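Local coordinates for acetylxylan esterase A (Aspergillus awamori, PDB 5X6S), which removes acetyl side groups from the backbone of acetylated xylans, helping to break down this plant polysaccharide, at residues R191-I196 with W217-F221. Residues are numbered along the deposited sequence; the frame is centred on the assembly and turned at random.
Sequences RPRMQI and WAGVF
Strand 193-196, bearing M194, and helix segment 217-221, bearing W217, run nearly antiparallel, their axes 10.4 Å apart at 167°, as in the alpha/beta-hydrolase fold, where a helix following a strand runs back along the sheet. M194 lies against one face of the W217 indole: its CG sits over the five-membered ring, 3.7 Å from the centroid and 9° off the normal, a CH-pi contact. Bends at chi2 and chi3 curl the thioether along the same face, SD lying 4.5 Å from the six-membered ring centroid as a Met-aromatic contact and CE reaching 3.7 Å from W217 NE1. A flexible, polarisable methionine suits this flat surface. I196 adds its CD1 methyl 4.1 Å from W217 CD1, while W217 also touches A129 of helix 120-131 and L249 of strand 249-254. The edge of the F221 ring faces M194 CG and P192 O, CZ 3.4 Å from that oxygen, so the slightly positive rim meets a carbonyl. R191, extended from CG to NE, crosses V220 obliquely, CD 3.6 Å from V220 CG1, a methyl over one guanidinium face; CB touches F221 CZ. Arginine suits this partly exposed margin, its aliphatic part covering apolar neighbours. No hydrogen bond joins the segments: dispersion and weak aromatic contacts hold them together, while the buried indole NH of W217 is satisfied by N126 OD1, tying it to helix 120-131 as well.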
ATOM      1  N   ARG A 191       4.740   3.560   5.228  1.00 22.14           N
ATOM      2  CA  ARG A 191       5.491   4.626   4.531  1.00 20.52           C
ATOM      3  C   ARG A 191       6.769   4.029   3.886  1.00 19.09           C
ATOM      4  O   ARG A 191       7.265   2.992   4.370  1.00 18.38           O
ATOM      5  CB  ARG A 191       5.883   5.710   5.510  1.00 20.55           C
ATOM      6  CG  ARG A 191       4.744   6.262   6.386  1.00 20.59           C
ATOM      7  CD  ARG A 191       5.287   7.285   7.396  1.00 20.63           C
ATOM      8  NE  ARG A 191       4.188   7.948   8.089  1.00 20.73           N
ATOM      9  CZ  ARG A 191       3.625   9.089   7.715  1.00 23.13           C
ATOM     10  NH1 ARG A 191       4.075   9.736   6.667  1.00 21.63           N
ATOM     11  NH2 ARG A 191       2.579   9.584   8.400  1.00 22.12           N
ATOM     12  N   PRO A 192       7.297   4.652   2.828  1.00 18.05           N
ATOM     13  CA  PRO A 192       8.516   4.030   2.256  1.00 19.05           C
ATOM     14  C   PRO A 192       9.736   4.090   3.193  1.00 18.00           C
ATOM     15  O   PRO A 192       9.949   5.122   3.864  1.00 18.97           O
ATOM     16  CB  PRO A 192       8.787   4.867   0.993  1.00 18.91           C
ATOM     17  CG  PRO A 192       8.082   6.183   1.239  1.00 18.03           C
ATOM     18  CD  PRO A 192       6.878   5.843   2.073  1.00 19.47           C
ATOM     19  N   ARG A 193      10.537   3.032   3.167  1.00 18.30           N
ATOM     20  CA  ARG A 193      11.879   3.047   3.773  1.00 18.14           C
ATOM     21  C   ARG A 193      12.717   4.081   2.996  1.00 18.17           C
ATOM     22  O   ARG A 193      12.787   4.010   1.767  1.00 17.81           O
ATOM     23  CB  ARG A 193      12.494   1.674   3.688  1.00 17.53           C
ATOM     24  CG  ARG A 193      11.721   0.578   4.363  1.00 19.92           C
ATOM     25  CD  ARG A 193      12.421  -0.792   4.163  1.00 21.02           C
ATOM     26  NE  ARG A 193      12.234  -1.366   2.810  1.00 23.33           N
ATOM     27  CZ  ARG A 193      13.144  -1.321   1.835  1.00 21.44           C
ATOM     28  NH1 ARG A 193      14.300  -0.741   2.037  1.00 17.71           N
ATOM     29  NH2 ARG A 193      12.877  -1.854   0.645  1.00 21.88           N
ATOM     30  N   MET A 194      13.326   5.046   3.698  1.00 17.84           N
ATOM     31  CA  MET A 194      14.033   6.146   3.101  1.00 18.06           C
ATOM     32  C   MET A 194      15.553   5.959   3.111  1.00 19.05           C
ATOM     33  O   MET A 194      16.133   5.641   4.141  1.00 18.68           O
ATOM     34  CB  MET A 194      13.705   7.453   3.802  1.00 17.16           C
ATOM     35  CG  MET A 194      12.242   7.819   3.901  1.00 18.35           C
ATOM     36  SD  MET A 194      11.434   7.905   2.252  1.00 18.66           S
ATOM     37  CE  MET A 194      12.273   9.288   1.578  1.00 16.51           C
ATOM     38  N   GLN A 195      16.184   6.216   1.969  1.00 18.31           N
ATOM     39  CA  GLN A 195      17.640   6.233   1.832  1.00 18.61           C
ATOM     40  C   GLN A 195      18.032   7.551   1.241  1.00 18.43           C
ATOM     41  O   GLN A 195      17.603   7.905   0.114  1.00 18.19           O
ATOM     42  CB  GLN A 195      18.093   5.093   0.919  1.00 19.29           C
ATOM     43  CG  GLN A 195      19.573   5.012   0.697  1.00 19.27           C
ATOM     44  CD  GLN A 195      19.923   3.862  -0.246  1.00 21.30           C
ATOM     45  OE1 GLN A 195      19.538   3.869  -1.438  1.00 20.07           O
ATOM     46  NE2 GLN A 195      20.604   2.851   0.281  1.00 18.23           N
ATOM     47  N   ILE A 196      18.847   8.307   1.985  1.00 18.43           N
ATOM     48  CA  ILE A 196      19.175   9.706   1.684  1.00 17.63           C
ATOM     49  C   ILE A 196      20.680   9.870   1.401  1.00 19.33           C
ATOM     50  O   ILE A 196      21.503   9.686   2.312  1.00 19.77           O
ATOM     51  CB  ILE A 196      18.779  10.628   2.872  1.00 18.00           C
ATOM     52  CG1 ILE A 196      17.372  10.303   3.371  1.00 17.89           C
ATOM     53  CG2 ILE A 196      19.027  12.120   2.564  1.00 17.10           C
ATOM     54  CD1 ILE A 196      16.234  10.467   2.351  1.00 18.26           C
ATOM     55  N   TRP A 217      12.921  12.246   8.698  1.00 20.37           N
ATOM     56  CA  TRP A 217      12.499  10.858   8.677  1.00 20.21           C
ATOM     57  C   TRP A 217      12.669  10.124   9.981  1.00 21.02           C
ATOM     58  O   TRP A 217      11.842   9.278  10.313  1.00 21.03           O
ATOM     59  CB  TRP A 217      13.087  10.082   7.481  1.00 20.85           C
ATOM     60  CG  TRP A 217      12.675  10.711   6.169  1.00 20.12           C
ATOM     61  CD1 TRP A 217      13.491  11.278   5.245  1.00 19.33           C
ATOM     62  CD2 TRP A 217      11.337  10.917   5.697  1.00 18.81           C
ATOM     63  NE1 TRP A 217      12.749  11.796   4.196  1.00 18.84           N
ATOM     64  CE2 TRP A 217      11.427  11.572   4.447  1.00 18.99           C
ATOM     65  CE3 TRP A 217      10.068  10.599   6.202  1.00 21.19           C
ATOM     66  CZ2 TRP A 217      10.298  11.918   3.693  1.00 20.03           C
ATOM     67  CZ3 TRP A 217       8.935  10.947   5.446  1.00 18.23           C
ATOM     68  CH2 TRP A 217       9.053  11.586   4.225  1.00 19.44           C
ATOM     69  N   ALA A 218      13.718  10.460  10.728  1.00 21.61           N
ATOM     70  CA  ALA A 218      13.879   9.986  12.106  1.00 22.86           C
ATOM     71  C   ALA A 218      12.613  10.347  12.915  1.00 21.06           C
ATOM     72  O   ALA A 218      12.042   9.496  13.541  1.00 23.76           O
ATOM     73  CB  ALA A 218      15.125  10.598  12.745  1.00 22.27           C
ATOM     74  N   GLY A 219      12.191  11.597  12.862  1.00 21.70           N
ATOM     75  CA  GLY A 219      10.994  12.040  13.619  1.00 23.17           C
ATOM     76  C   GLY A 219       9.780  11.251  13.146  1.00 24.81           C
ATOM     77  O   GLY A 219       8.998  10.717  13.968  1.00 23.25           O
ATOM     78  N   VAL A 220       9.638  11.119  11.812  1.00 22.77           N
ATOM     79  CA  VAL A 220       8.469  10.436  11.240  1.00 21.58           C
ATOM     80  C   VAL A 220       8.411   8.985  11.729  1.00 22.86           C
ATOM     81  O   VAL A 220       7.333   8.441  12.095  1.00 20.48           O
ATOM     82  CB  VAL A 220       8.481  10.556   9.692  1.00 20.34           C
ATOM     83  CG1 VAL A 220       7.523   9.595   9.026  1.00 21.99           C
ATOM     84  CG2 VAL A 220       8.143  11.977   9.287  1.00 20.92           C
ATOM     85  N   PHE A 221       9.568   8.319  11.747  1.00 23.03           N
ATOM     86  CA  PHE A 221       9.541   6.893  12.066  1.00 21.77           C
ATOM     87  C   PHE A 221       9.706   6.605  13.570  1.00 22.85           C
ATOM     88  O   PHE A 221       9.664   5.472  13.984  1.00 23.96           O
ATOM     89  CB  PHE A 221      10.603   6.139  11.238  1.00 23.09           C
ATOM     90  CG  PHE A 221      10.211   5.993   9.790  1.00 21.57           C
ATOM     91  CD1 PHE A 221       9.223   5.078   9.425  1.00 22.67           C
ATOM     92  CD2 PHE A 221      10.760   6.820   8.824  1.00 21.13           C
ATOM     93  CE1 PHE A 221       8.843   4.938   8.090  1.00 22.01           C
ATOM     94  CE2 PHE A 221      10.367   6.696   7.499  1.00 21.19           C
ATOM     95  CZ  PHE A 221       9.440   5.759   7.146  1.00 19.50           C
TER